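PDB 2DXQ: acetyltransferase from Agrobacterium tumefaciens, which probably transfers an acetyl group from acetyl-coenzyme A to an acceptor not yet identified, as a member of the GNAT acetyltransferase family. Local coordinates for residues R79-I84 with N114-L120; P49-F54 with T65-I70; G99-R104 with F132-F138; L22-L26 with N86-L90. All blocks are in the same frame, centred on the assembly; numbering follows the deposited sequence.

Interaction 1. Residues R79-I84 with N114-L120; sequences RPYAFI and NCYKVML. With PO4 (phosphate ion), chain D.
Ala82 with Val118 and Phe83 with Met119 form parallel beta bridges, and the axes of strands 81-84 and 117-120 approach to 4.5 Å with 28° between their directions. The backbone bonds alternate in donor: Tyr116 N to Pro80 O, Ala82 N to Lys117 O, Met119 N to Ala82 O (2.8 Å) and Ile84 N to Met119 O (2.9 Å). Residue 119 is a selenomethionine whose chain bends at its last torsion (chi3 -73°), carrying CE over one face of the Phe83 ring, 3.8 Å from the centroid. This CH-pi contact belongs to a Met-aromatic pair in which SE stands obliquely. The same CE touches Tyr81 CD2 at 3.5 Å, so one methyl serves two rings. Beside Ala82, Ile84 CD1 packs on Val118 CG1 at 3.7 Å. At the loop end Arg79 NE donates to Asn114 O (3.2 Å) from a position tilted out of the carbonyl plane, while Tyr116 CB lies over the centre of the guanidinium. Tyr116 OH donates to O1 of a phosphate (2.9 Å) that Arg76 of the same chain and Arg148 of the second subunit also bind. Asn114, at positive phi, closes helix 98-112 in a Schellman motif. Parallel neighbours joined through that helix make a beta-alpha-beta unit, the arrangement expected of the fourth and fifth strands of a GNAT fold.

Interaction 2. Residues P49-F54 with T65-I70; sequences PGLTIF and TATLLI
Phe54 lies alongside Leu68, both side chains pointing the same way, each from a hydrogen-bonded antiparallel pair (Phe54 with Ala66, Thr52 with Leu68). Its CB sits 3.7 Å from Ala66 O, the carbonyl that accepts the Phe54 backbone N-H. CG stands beside the backbone N (chi1 -70°), and from there the ring runs along the sheet: CD2 is still near Ala66 O, whereas CE2 meets both Leu68 CB and Leu68 CD2, each at 4.0 Å, the methyl coming in at the ring edge. At the tip, Phe54 CZ has Thr52 CG2 3.4 Å away over one face, and His105 of helix 98-112 meets the ring edge-to-face. The pairing is that of a beta hairpin, strand 51-58 returning as 61-71, with axes of the local strands at 166°. Thr52 and Leu68 exchange two backbone bonds, the one from Leu68 N to Thr52 O being 2.8 Å and nearly straight at 171°. Phe54 O is gripped twice, by Ala66 N and by Thr65 OG1 (2.8 Å), the donors arriving from opposite faces of its plane. Behind, Leu51 CG packs on Leu69 CD2 at 3.7 Å, on the face where Tyr81 of the second subunit touches Leu69. Just before strand 51-58, Gly50 O takes the N-H of Ile70 at 2.7 Å, and a water donates to both Pro49 O and Ile70 O, the latter at 3.1 Å.

Interaction 3. Residues G99-R104 with F132-F138; sequences GRTVVR and FYESCGF. With PO4 (phosphate ion), chain C; PO4 (phosphate ion), chain F.
Gly99 and Arg100, which meet the edge of the Phe132 ring, belong to the first turn of helix 98-112; Gly99 ends a match to R-x-x-G-x-G/A, the motif that in GNAT enzymes binds the acetyl-coenzyme A pyrophosphate. A phosphate ion, probably from the crystallisation liquor, sits at the helix N terminus: Gly99 N donates to its O4 and Arg100 N to its O3 at 2.9 Å, consistent with a cofactor phosphate site. Phe132 CE1 lies 3.4 Å from Arg100 N, near the ring plane, and Val103 CG2 meets CZ of the same edge at 3.9 Å. The Arg100 chain bends in its middle (chi3 29°), which brings NH1 to Ser135 OG at 2.9 Å; the bond is nearly straight (175°) and lies in the guanidinium plane, while phosphate O3 stands over one guanidinium face. Ser135 OG in turn donates to Phe132 O (2.6 Å), so its orientation is set from both sides. Arg104 NH1 adds a weak bond to Ser135 O (3.2 Å). Deeper in, Val103 CG1 touches Cys136 SG at 3.7 Å and the edge of the Phe138 ring at CE2. Gly137, at positive phi, closes helix 127-135 in a Schellman motif. Both segments rest on the sheet: Val103 reaches Val87 of strand 81-88, and Tyr133 and, past the helix, Phe138 pack on Leu120 of strand 117-122.

Interaction 4. Residues L22-L26 with N86-L90; sequences LYQVL and NVVTL
Val88 presses into the last turn of helix 16-26, where its CG2 comes within 3.4 Å of Leu22 O, a carbonyl already accepting the N-H of Leu26. This is the dense part. Val88 CG2 is anti to the backbone N, which leaves CG1 for Leu22 CB at 4.0 Å and for Tyr23 CD1, while the CB atoms of Leu26 and Val88 are 4.0 Å apart. The helix axis passes 8.5 Å from that of strand 86-88 at 91°, and Val88, pointing toward the helix, meets four of its residues: Leu22, Tyr23, Val25 and Leu26. The margin at Val25 is open to solvent; there Val25 CG2 touches Leu90 CD2 at 3.8 Å, and Leu90 CD2 also touches Leu22 CD2. Toward Asn86 a water spans the gap, 2.8 Å from Tyr23 OH and donating to Asn86 O at 2.9 Å, both in line with the ring plane. Asn86 has positive phi (47°), consistent with the beta bulge known in the fourth GNAT strand. Asn86 ND2 is hydrogen-bonded to OD1 of Asn73 of the second subunit. With no direct hydrogen bond between helix and strand, the attachment rests on aliphatic fit, and polar linkage passes through water.

In the fold
Interactions 1, 2 and 4 share one mixed sheet, in which strand 61-71 lies between 51-58 and 81-88, and 117-122 follows beyond. Phe83 O to Leu69 N (2.9 Å) joins interactions 1 and 2, whose centres are 11 Å apart. Interaction 2 is nested in the loop closed by interaction 4; interaction 1 alternates with interactions 3 and 4 along the chain. Interactions 1 and 4 use opposite ends of strand 81-88, with centres about 22 Å apart. Interaction 3 brings helices 98-112 and 127-135 together over that sheet, its Gly99 CA touching Thr89 CG2 at 3.3 Å. Strand 81-88 runs from beside 117-122, which pairs with the second subunit, toward the putative cofactor-binding turn; all four contacts touch that subunit.

Interaction 1. Residues R79-I84 with N114-L120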
loop_
_atom_site.group_PDB
_atom_site.type_symbol
_atom_site.label_atom_id
_atom_site.label_comp_id
_atom_site.label_asym_id
_atom_site.label_seq_id
_atom_site.Cartn_x
_atom_site.Cartn_y
_atom_site.Cartn_z
ATOM N N ARG A 79 8.243 0.760 13.269
ATOM C CA ARG A 79 8.799 1.440 12.102
ATOM C C ARG A 79 7.814 1.403 10.954
ATOM O O ARG A 79 7.150 0.380 10.755
ATOM C CB ARG A 79 10.094 0.779 11.682
ATOM C CG ARG A 79 11.241 1.070 12.632
ATOM C CD ARG A 79 12.457 0.353 12.188
ATOM N NE ARG A 79 13.084 0.981 11.027
ATOM C CZ ARG A 79 14.112 0.451 10.373
ATOM N NH1 ARG A 79 14.617 -0.714 10.774
ATOM N NH2 ARG A 79 14.640 1.080 9.322
ATOM N N PRO A 80 7.702 2.518 10.206
ATOM C CA PRO A 80 6.724 2.555 9.122
ATOM C C PRO A 80 7.132 1.615 7.984
ATOM O O PRO A 80 8.263 1.116 7.944
ATOM C CB PRO A 80 6.742 4.029 8.678
ATOM C CG PRO A 80 8.142 4.494 9.026
ATOM C CD PRO A 80 8.450 3.787 10.317
ATOM N N TYR A 81 6.201 1.337 7.081
ATOM C CA TYR A 81 6.563 0.635 5.857
ATOM C C TYR A 81 5.969 1.422 4.704
ATOM O O TYR A 81 5.147 2.331 4.903
ATOM C CB TYR A 81 6.076 -0.828 5.854
ATOM C CG TYR A 81 4.601 -0.946 6.121
ATOM C CD1 TYR A 81 4.130 -1.155 7.418
ATOM C CD2 TYR A 81 3.677 -0.855 5.083
ATOM C CE1 TYR A 81 2.768 -1.239 7.680
ATOM C CE2 TYR A 81 2.307 -0.928 5.331
ATOM C CZ TYR A 81 1.863 -1.125 6.634
ATOM O OH TYR A 81 0.516 -1.226 6.877
ATOM N N ALA A 82 6.351 1.069 3.484
ATOM C CA ALA A 82 5.896 1.853 2.350
ATOM C C ALA A 82 5.502 0.976 1.184
ATOM O O ALA A 82 5.999 -0.147 1.053
ATOM C CB ALA A 82 6.989 2.824 1.913
ATOM N N PHE A 83 4.611 1.503 0.347
ATOM C CA PHE A 83 4.331 0.928 -0.969
ATOM C C PHE A 83 4.705 1.940 -2.035
ATOM O O PHE A 83 4.649 3.166 -1.806
ATOM C CB PHE A 83 2.842 0.669 -1.140
ATOM C CG PHE A 83 2.288 -0.373 -0.215
ATOM C CD1 PHE A 83 2.339 -1.712 -0.561
ATOM C CD2 PHE A 83 1.699 -0.002 0.983
ATOM C CE1 PHE A 83 1.818 -2.686 0.293
ATOM C CE2 PHE A 83 1.158 -0.964 1.840
ATOM C CZ PHE A 83 1.218 -2.308 1.490
ATOM N N ILE A 84 5.026 1.434 -3.216
ATOM C CA ILE A 84 5.167 2.299 -4.395
ATOM C C ILE A 84 4.137 1.898 -5.440
ATOM O O ILE A 84 3.978 0.702 -5.737
ATOM C CB ILE A 84 6.608 2.276 -4.953
ATOM C CG1 ILE A 84 7.546 2.985 -3.961
ATOM C CG2 ILE A 84 6.679 2.971 -6.328
ATOM C CD1 ILE A 84 9.016 2.911 -4.353
ATOM N N ASN A 114 12.660 6.261 7.646
ATOM C CA ASN A 114 12.871 5.105 8.533
ATOM C C ASN A 114 11.944 3.926 8.240
ATOM O O ASN A 114 11.680 3.124 9.123
ATOM C CB ASN A 114 12.791 5.473 10.032
ATOM C CG ASN A 114 13.499 4.454 10.923
ATOM O OD1 ASN A 114 14.482 3.834 10.523
ATOM N ND2 ASN A 114 12.987 4.273 12.139
ATOM N N CYS A 115 11.472 3.810 6.999
ATOM C CA CYS A 115 10.699 2.612 6.627
ATOM C C CYS A 115 11.596 1.375 6.639
ATOM O O CYS A 115 12.715 1.402 6.112
ATOM C CB CYS A 115 10.061 2.771 5.238
ATOM S SG CYS A 115 8.748 3.950 5.153
ATOM N N TYR A 116 11.125 0.280 7.232
ATOM C CA TYR A 116 11.935 -0.935 7.244
ATOM C C TYR A 116 11.871 -1.727 5.940
ATOM O O TYR A 116 12.763 -2.519 5.628
ATOM C CB TYR A 116 11.624 -1.806 8.463
ATOM C CG TYR A 116 10.329 -2.578 8.418
ATOM C CD1 TYR A 116 9.151 -2.026 8.906
ATOM C CD2 TYR A 116 10.299 -3.886 7.935
ATOM C CE1 TYR A 116 7.963 -2.749 8.893
ATOM C CE2 TYR A 116 9.110 -4.605 7.913
ATOM C CZ TYR A 116 7.953 -4.030 8.395
ATOM O OH TYR A 116 6.769 -4.748 8.391
ATOM N N LYS A 117 10.800 -1.520 5.181
ATOM C CA LYS A 117 10.656 -2.172 3.891
ATOM C C LYS A 117 9.852 -1.285 2.945
ATOM O O LYS A 117 9.090 -0.407 3.381
ATOM C CB LYS A 117 9.975 -3.538 4.037
ATOM C CG LYS A 117 8.516 -3.445 4.435
ATOM C CD LYS A 117 7.864 -4.829 4.557
ATOM C CE LYS A 117 6.522 -4.686 5.257
ATOM N NZ LYS A 117 5.769 -5.987 5.284
ATOM N N VAL A 118 10.062 -1.493 1.656
ATOM C CA VAL A 118 9.251 -0.862 0.621
ATOM C C VAL A 118 8.716 -1.985 -0.269
ATOM O O VAL A 118 9.487 -2.822 -0.709
ATOM C CB VAL A 118 10.077 0.148 -0.217
ATOM C CG1 VAL A 118 9.183 0.824 -1.267
ATOM C CG2 VAL A 118 10.690 1.210 0.698
HETATM N N MSE A 119 7.412 -1.975 -0.539
HETATM C CA MSE A 119 6.778 -3.044 -1.319
HETATM C C MSE A 119 6.176 -2.515 -2.614
HETATM O O MSE A 119 5.797 -1.347 -2.706
HETATM C CB MSE A 119 5.673 -3.704 -0.483
HETATM C CG MSE A 119 6.220 -4.477 0.701
HETATM SE SE MSE A 119 4.753 -4.988 1.891
HETATM C CE MSE A 119 4.401 -3.249 2.630
ATOM N N LEU A 120 6.027 -3.397 -3.594
ATOM C CA LEU A 120 5.425 -3.017 -4.853
ATOM C C LEU A 120 4.787 -4.246 -5.461
ATOM O O LEU A 120 5.368 -5.319 -5.401
ATOM C CB LEU A 120 6.495 -2.438 -5.793
ATOM C CG LEU A 120 5.996 -2.008 -7.172
ATOM C CD1 LEU A 120 6.719 -0.750 -7.647
ATOM C CD2 LEU A 120 6.158 -3.146 -8.175
HETATM P P PO4 D . 7.705 -8.406 7.294
HETATM O O1 PO4 D . 7.838 -7.421 8.416
HETATM O O2 PO4 D . 9.044 -8.954 6.912
HETATM O O3 PO4 D . 6.782 -9.540 7.699
HETATM O O4 PO4 D . 7.111 -7.738 6.086
#

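Interaction 2. Residues P49-F54 with T65-I70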
loop_
_atom_site.group_PDB
_atom_site.type_symbol
_atom_site.label_atom_id
_atom_site.label_comp_id
_atom_site.label_asym_id
_atom_site.label_seq_id
_atom_site.Cartn_x
_atom_site.Cartn_y
_atom_site.Cartn_z
ATOM N N PRO A 49 -1.395 12.525 4.407
ATOM C CA PRO A 49 -0.173 12.266 5.144
ATOM C C PRO A 49 0.561 11.028 4.634
ATOM O O PRO A 49 -0.039 9.953 4.501
ATOM C CB PRO A 49 -0.673 12.037 6.576
ATOM C CG PRO A 49 -1.940 12.810 6.636
ATOM C CD PRO A 49 -2.565 12.615 5.303
ATOM N N GLY A 50 1.846 11.199 4.354
ATOM C CA GLY A 50 2.719 10.102 3.931
ATOM C C GLY A 50 2.642 9.707 2.466
ATOM O O GLY A 50 3.348 8.790 2.035
ATOM N N LEU A 51 1.828 10.415 1.689
ATOM C CA LEU A 51 1.736 10.171 0.244
ATOM C C LEU A 51 2.502 11.261 -0.505
ATOM O O LEU A 51 2.278 12.449 -0.265
ATOM C CB LEU A 51 0.270 10.194 -0.197
ATOM C CG LEU A 51 -0.095 9.864 -1.659
ATOM C CD1 LEU A 51 -1.558 9.415 -1.738
ATOM C CD2 LEU A 51 0.160 11.019 -2.642
ATOM N N THR A 52 3.382 10.854 -1.419
ATOM C CA THR A 52 4.072 11.794 -2.294
ATOM C C THR A 52 4.068 11.241 -3.707
ATOM O O THR A 52 4.428 10.084 -3.912
ATOM C CB THR A 52 5.530 12.057 -1.856
ATOM O OG1 THR A 52 5.577 12.476 -0.483
ATOM C CG2 THR A 52 6.137 13.147 -2.737
ATOM N N ILE A 53 3.635 12.057 -4.668
ATOM C CA ILE A 53 3.745 11.695 -6.079
ATOM C C ILE A 53 5.049 12.339 -6.557
ATOM O O ILE A 53 5.210 13.555 -6.444
ATOM C CB ILE A 53 2.581 12.267 -6.937
ATOM C CG1 ILE A 53 1.204 11.801 -6.441
ATOM C CG2 ILE A 53 2.789 11.880 -8.424
ATOM C CD1 ILE A 53 0.007 12.612 -7.049
ATOM N N PHE A 54 5.976 11.529 -7.077
ATOM C CA PHE A 54 7.223 12.053 -7.615
ATOM C C PHE A 54 7.162 12.069 -9.130
ATOM O O PHE A 54 6.565 11.179 -9.716
ATOM C CB PHE A 54 8.399 11.206 -7.153
ATOM C CG PHE A 54 8.690 11.351 -5.694
ATOM C CD1 PHE A 54 9.225 12.545 -5.201
ATOM C CD2 PHE A 54 8.400 10.317 -4.809
ATOM C CE1 PHE A 54 9.491 12.697 -3.827
ATOM C CE2 PHE A 54 8.655 10.456 -3.446
ATOM C CZ PHE A 54 9.200 11.637 -2.957
ATOM N N THR A 65 6.747 8.952 -13.472
ATOM C CA THR A 65 6.170 9.201 -12.154
ATOM C C THR A 65 6.124 7.909 -11.350
ATOM O O THR A 65 6.137 6.808 -11.914
ATOM C CB THR A 65 4.746 9.830 -12.261
ATOM O OG1 THR A 65 4.252 10.166 -10.952
ATOM C CG2 THR A 65 3.780 8.882 -12.907
ATOM N N ALA A 66 6.132 8.069 -10.029
ATOM C CA ALA A 66 5.877 6.977 -9.081
ATOM C C ALA A 66 5.276 7.621 -7.845
ATOM O O ALA A 66 5.683 8.729 -7.459
ATOM C CB ALA A 66 7.174 6.277 -8.722
ATOM N N THR A 67 4.345 6.915 -7.204
ATOM C CA THR A 67 3.719 7.427 -5.991
ATOM C C THR A 67 4.208 6.614 -4.798
ATOM O O THR A 67 4.173 5.380 -4.819
ATOM C CB THR A 67 2.188 7.344 -6.092
ATOM O OG1 THR A 67 1.740 8.110 -7.227
ATOM C CG2 THR A 67 1.511 7.834 -4.782
ATOM N N LEU A 68 4.657 7.322 -3.766
ATOM C CA LEU A 68 5.133 6.698 -2.545
ATOM C C LEU A 68 4.062 6.820 -1.476
ATOM O O LEU A 68 3.517 7.904 -1.265
ATOM C CB LEU A 68 6.409 7.388 -2.062
ATOM C CG LEU A 68 7.006 6.906 -0.744
ATOM C CD1 LEU A 68 7.442 5.427 -0.821
ATOM C CD2 LEU A 68 8.194 7.825 -0.408
ATOM N N LEU A 69 3.789 5.710 -0.795
ATOM C CA LEU A 69 2.819 5.695 0.303
ATOM C C LEU A 69 3.553 5.218 1.550
ATOM O O LEU A 69 3.949 4.059 1.639
ATOM C CB LEU A 69 1.653 4.748 -0.012
ATOM C CG LEU A 69 1.015 4.852 -1.405
ATOM C CD1 LEU A 69 0.065 3.685 -1.643
ATOM C CD2 LEU A 69 0.279 6.190 -1.544
ATOM N N ILE A 70 3.751 6.114 2.504
ATOM C CA ILE A 70 4.420 5.759 3.762
ATOM C C ILE A 70 3.341 5.584 4.818
ATOM O O ILE A 70 2.465 6.445 4.962
ATOM C CB ILE A 70 5.434 6.839 4.217
ATOM C CG1 ILE A 70 6.577 6.962 3.196
ATOM C CG2 ILE A 70 6.001 6.482 5.605
ATOM C CD1 ILE A 70 7.498 8.205 3.416
HETATM O O HOH W 1 0.486 7.552 2.817
#

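Interaction 3. Residues G99-R104 with F132-F138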
loop_
_atom_site.group_PDB
_atom_site.type_symbol
_atom_site.label_atom_id
_atom_site.label_comp_id
_atom_site.label_asym_id
_atom_site.label_seq_id
_atom_site.Cartn_x
_atom_site.Cartn_y
_atom_site.Cartn_z
ATOM N N GLY A 99 12.268 6.377 -15.418
ATOM C CA GLY A 99 11.567 5.468 -14.479
ATOM C C GLY A 99 12.446 5.018 -13.314
ATOM O O GLY A 99 12.028 5.060 -12.147
ATOM N N ARG A 100 13.662 4.572 -13.616
ATOM C CA ARG A 100 14.589 4.154 -12.568
ATOM C C ARG A 100 14.867 5.310 -11.605
ATOM O O ARG A 100 14.892 5.113 -10.389
ATOM C CB ARG A 100 15.885 3.559 -13.161
ATOM C CG ARG A 100 16.751 2.719 -12.172
ATOM C CD ARG A 100 17.456 1.524 -12.912
ATOM N NE ARG A 100 17.649 1.958 -14.256
ATOM C CZ ARG A 100 17.271 1.399 -15.391
ATOM N NH1 ARG A 100 16.694 0.190 -15.532
ATOM N NH2 ARG A 100 17.564 2.115 -16.435
ATOM N N THR A 101 15.038 6.523 -12.143
ATOM C CA THR A 101 15.318 7.685 -11.290
ATOM C C THR A 101 14.186 7.898 -10.288
ATOM O O THR A 101 14.417 8.057 -9.084
ATOM C CB THR A 101 15.521 8.972 -12.101
ATOM O OG1 THR A 101 16.601 8.781 -13.033
ATOM C CG2 THR A 101 15.853 10.147 -11.163
ATOM N N VAL A 102 12.956 7.892 -10.792
ATOM C CA VAL A 102 11.822 8.201 -9.928
ATOM C C VAL A 102 11.509 7.081 -8.900
ATOM O O VAL A 102 11.181 7.349 -7.736
ATOM C CB VAL A 102 10.614 8.670 -10.770
ATOM C CG1 VAL A 102 9.946 7.520 -11.516
ATOM C CG2 VAL A 102 9.628 9.411 -9.914
ATOM N N VAL A 103 11.657 5.835 -9.322
ATOM C CA VAL A 103 11.397 4.704 -8.406
ATOM C C VAL A 103 12.481 4.660 -7.341
ATOM O O VAL A 103 12.189 4.527 -6.139
ATOM C CB VAL A 103 11.293 3.358 -9.153
ATOM C CG1 VAL A 103 11.191 2.188 -8.167
ATOM C CG2 VAL A 103 10.077 3.374 -10.131
ATOM N N ARG A 104 13.737 4.784 -7.768
ATOM C CA ARG A 104 14.852 4.757 -6.813
ATOM C C ARG A 104 14.752 5.937 -5.811
ATOM O O ARG A 104 15.001 5.758 -4.608
ATOM C CB ARG A 104 16.208 4.683 -7.540
ATOM C CG ARG A 104 16.476 3.304 -8.134
ATOM C CD ARG A 104 17.836 3.197 -8.795
ATOM N NE ARG A 104 18.883 3.140 -7.775
ATOM C CZ ARG A 104 19.455 2.028 -7.319
ATOM N NH1 ARG A 104 19.127 0.832 -7.804
ATOM N NH2 ARG A 104 20.391 2.125 -6.382
ATOM N N PHE A 132 13.082 -4.517 -14.691
ATOM C CA PHE A 132 13.190 -3.100 -14.382
ATOM C C PHE A 132 13.111 -2.906 -12.882
ATOM O O PHE A 132 13.926 -2.184 -12.320
ATOM C CB PHE A 132 12.104 -2.268 -15.083
ATOM C CG PHE A 132 11.919 -0.901 -14.481
ATOM C CD1 PHE A 132 12.865 0.106 -14.702
ATOM C CD2 PHE A 132 10.821 -0.628 -13.661
ATOM C CE1 PHE A 132 12.720 1.372 -14.113
ATOM C CE2 PHE A 132 10.661 0.633 -13.063
ATOM C CZ PHE A 132 11.606 1.639 -13.288
ATOM N N TYR A 133 12.133 -3.542 -12.231
ATOM C CA TYR A 133 12.024 -3.380 -10.783
ATOM C C TYR A 133 13.231 -3.936 -10.040
ATOM O O TYR A 133 13.671 -3.353 -9.045
ATOM C CB TYR A 133 10.706 -3.945 -10.244
ATOM C CG TYR A 133 9.522 -3.068 -10.625
ATOM C CD1 TYR A 133 9.493 -1.712 -10.262
ATOM C CD2 TYR A 133 8.464 -3.576 -11.374
ATOM C CE1 TYR A 133 8.424 -0.889 -10.634
ATOM C CE2 TYR A 133 7.367 -2.759 -11.735
ATOM C CZ TYR A 133 7.369 -1.422 -11.359
ATOM O OH TYR A 133 6.310 -0.601 -11.716
ATOM N N GLU A 134 13.778 -5.054 -10.518
ATOM C CA GLU A 134 14.994 -5.600 -9.913
ATOM C C GLU A 134 16.155 -4.607 -10.040
ATOM O O GLU A 134 16.936 -4.445 -9.114
ATOM C CB GLU A 134 15.343 -6.957 -10.518
ATOM C CG GLU A 134 14.310 -8.040 -10.110
ATOM C CD GLU A 134 14.478 -9.354 -10.832
ATOM O OE1 GLU A 134 15.155 -9.384 -11.884
ATOM O OE2 GLU A 134 13.904 -10.361 -10.350
ATOM N N SER A 135 16.221 -3.914 -11.168
ATOM C CA SER A 135 17.272 -2.918 -11.404
ATOM C C SER A 135 17.136 -1.698 -10.487
ATOM O O SER A 135 18.098 -0.941 -10.318
ATOM C CB SER A 135 17.299 -2.491 -12.875
ATOM O OG SER A 135 16.274 -1.573 -13.214
ATOM N N CYS A 136 15.953 -1.522 -9.889
ATOM C CA CYS A 136 15.704 -0.454 -8.912
ATOM C C CYS A 136 16.089 -0.878 -7.503
ATOM O O CYS A 136 16.033 -0.071 -6.567
ATOM C CB CYS A 136 14.222 -0.026 -8.930
ATOM S SG CYS A 136 13.714 0.762 -10.456
ATOM N N GLY A 137 16.460 -2.147 -7.345
ATOM C CA GLY A 137 16.836 -2.665 -6.025
ATOM C C GLY A 137 15.810 -3.595 -5.395
ATOM O O GLY A 137 16.080 -4.209 -4.346
ATOM N N PHE A 138 14.629 -3.699 -6.005
ATOM C CA PHE A 138 13.605 -4.642 -5.504
ATOM C C PHE A 138 14.024 -6.097 -5.700
ATOM O O PHE A 138 14.701 -6.442 -6.680
ATOM C CB PHE A 138 12.271 -4.446 -6.225
ATOM C CG PHE A 138 11.487 -3.244 -5.778
ATOM C CD1 PHE A 138 10.837 -3.233 -4.534
ATOM C CD2 PHE A 138 11.373 -2.131 -6.601
ATOM C CE1 PHE A 138 10.083 -2.119 -4.112
ATOM C CE2 PHE A 138 10.604 -1.008 -6.185
ATOM C CZ PHE A 138 9.976 -1.002 -4.958
HETATM P P PO4 C . 13.399 3.628 -17.669
HETATM O O1 PO4 C . 14.331 3.633 -18.849
HETATM O O2 PO4 C . 12.810 2.203 -17.632
HETATM O O3 PO4 C . 14.170 3.852 -16.398
HETATM O O4 PO4 C . 12.266 4.582 -17.839
HETATM P P PO4 F . 17.972 10.572 -16.604
HETATM O O1 PO4 F . 17.133 10.754 -15.349
HETATM O O2 PO4 F . 19.235 11.414 -16.524
HETATM O O3 PO4 F . 18.316 9.115 -16.769
HETATM O O4 PO4 F . 17.216 11.002 -17.836
#

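Interaction 4. Residues L22-L26 with N86-L90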
loop_
_atom_site.group_PDB
_atom_site.type_symbol
_atom_site.label_atom_id
_atom_site.label_comp_id
_atom_site.label_asym_id
_atom_site.label_seq_id
_atom_site.Cartn_x
_atom_site.Cartn_y
_atom_site.Cartn_z
ATOM N N LEU A 22 0.416 11.054 -18.222
ATOM C CA LEU A 22 1.170 9.852 -17.857
ATOM C C LEU A 22 0.243 8.696 -17.501
ATOM O O LEU A 22 0.456 7.577 -17.930
ATOM C CB LEU A 22 2.139 10.144 -16.705
ATOM C CG LEU A 22 3.346 11.022 -17.060
ATOM C CD1 LEU A 22 4.120 11.392 -15.796
ATOM C CD2 LEU A 22 4.268 10.281 -18.053
ATOM N N TYR A 23 -0.803 8.972 -16.730
ATOM C CA TYR A 23 -1.712 7.908 -16.315
ATOM C C TYR A 23 -2.558 7.390 -17.479
ATOM O O TYR A 23 -2.994 6.245 -17.469
ATOM C CB TYR A 23 -2.588 8.377 -15.153
ATOM C CG TYR A 23 -1.833 8.685 -13.872
ATOM C CD1 TYR A 23 -0.714 7.937 -13.487
ATOM C CD2 TYR A 23 -2.262 9.697 -13.034
ATOM C CE1 TYR A 23 -0.040 8.213 -12.313
ATOM C CE2 TYR A 23 -1.616 9.977 -11.844
ATOM C CZ TYR A 23 -0.499 9.238 -11.489
ATOM O OH TYR A 23 0.139 9.519 -10.311
ATOM N N GLN A 24 -2.744 8.214 -18.502
ATOM C CA GLN A 24 -3.360 7.755 -19.748
ATOM C C GLN A 24 -2.440 6.805 -20.524
ATOM O O GLN A 24 -2.912 5.847 -21.154
ATOM C CB GLN A 24 -3.824 8.956 -20.587
ATOM C CG GLN A 24 -5.080 9.583 -19.946
ATOM C CD GLN A 24 -5.284 11.063 -20.219
ATOM O OE1 GLN A 24 -4.785 11.600 -21.212
ATOM N NE2 GLN A 24 -6.054 11.733 -19.335
ATOM N N VAL A 25 -1.132 7.055 -20.456
ATOM C CA VAL A 25 -0.133 6.115 -20.997
ATOM C C VAL A 25 -0.159 4.789 -20.250
ATOM O O VAL A 25 -0.155 3.705 -20.870
ATOM C CB VAL A 25 1.301 6.727 -20.976
ATOM C CG1 VAL A 25 2.364 5.665 -21.312
ATOM C CG2 VAL A 25 1.381 7.902 -21.945
ATOM N N LEU A 26 -0.189 4.876 -18.922
ATOM C CA LEU A 26 -0.240 3.708 -18.057
ATOM C C LEU A 26 -1.409 2.796 -18.442
ATOM O O LEU A 26 -1.207 1.600 -18.689
ATOM C CB LEU A 26 -0.326 4.124 -16.585
ATOM C CG LEU A 26 -0.364 3.022 -15.512
ATOM C CD1 LEU A 26 0.878 2.134 -15.623
ATOM C CD2 LEU A 26 -0.474 3.656 -14.123
ATOM N N ASN A 86 1.555 3.154 -9.103
ATOM C CA ASN A 86 1.351 3.926 -10.326
ATOM C C ASN A 86 2.636 4.451 -10.952
ATOM O O ASN A 86 2.799 5.653 -11.210
ATOM C CB ASN A 86 0.308 5.012 -10.133
ATOM C CG ASN A 86 -1.067 4.429 -9.871
ATOM O OD1 ASN A 86 -1.431 3.389 -10.439
ATOM N ND2 ASN A 86 -1.823 5.073 -9.003
ATOM N N VAL A 87 3.536 3.513 -11.203
ATOM C CA VAL A 87 4.790 3.850 -11.860
ATOM C C VAL A 87 4.569 3.863 -13.371
ATOM O O VAL A 87 4.071 2.882 -13.940
ATOM C CB VAL A 87 5.858 2.802 -11.508
ATOM C CG1 VAL A 87 7.120 3.056 -12.285
ATOM C CG2 VAL A 87 6.132 2.827 -10.006
ATOM N N VAL A 88 4.947 4.962 -14.024
ATOM C CA VAL A 88 4.835 5.012 -15.473
ATOM C C VAL A 88 5.977 5.748 -16.117
ATOM O O VAL A 88 6.489 6.725 -15.575
ATOM C CB VAL A 88 3.426 5.495 -15.984
ATOM C CG1 VAL A 88 2.827 6.566 -15.143
ATOM C CG2 VAL A 88 3.416 5.867 -17.469
ATOM N N THR A 89 6.367 5.214 -17.270
ATOM C CA THR A 89 7.348 5.789 -18.143
ATOM C C THR A 89 6.763 5.776 -19.555
ATOM O O THR A 89 5.692 5.230 -19.805
ATOM C CB THR A 89 8.646 4.938 -18.161
ATOM O OG1 THR A 89 8.361 3.591 -18.596
ATOM C CG2 THR A 89 9.265 4.880 -16.795
ATOM N N LEU A 90 7.513 6.319 -20.492
ATOM C CA LEU A 90 7.006 6.483 -21.840
ATOM C C LEU A 90 7.678 5.550 -22.827
ATOM O O LEU A 90 8.910 5.362 -22.730
ATOM C CB LEU A 90 7.235 7.919 -22.255
ATOM C CG LEU A 90 6.516 8.965 -21.389
ATOM C CD1 LEU A 90 6.883 10.371 -21.841
ATOM C CD2 LEU A 90 5.011 8.777 -21.425
HETATM O O HOH W 2 2.528 8.184 -9.837
#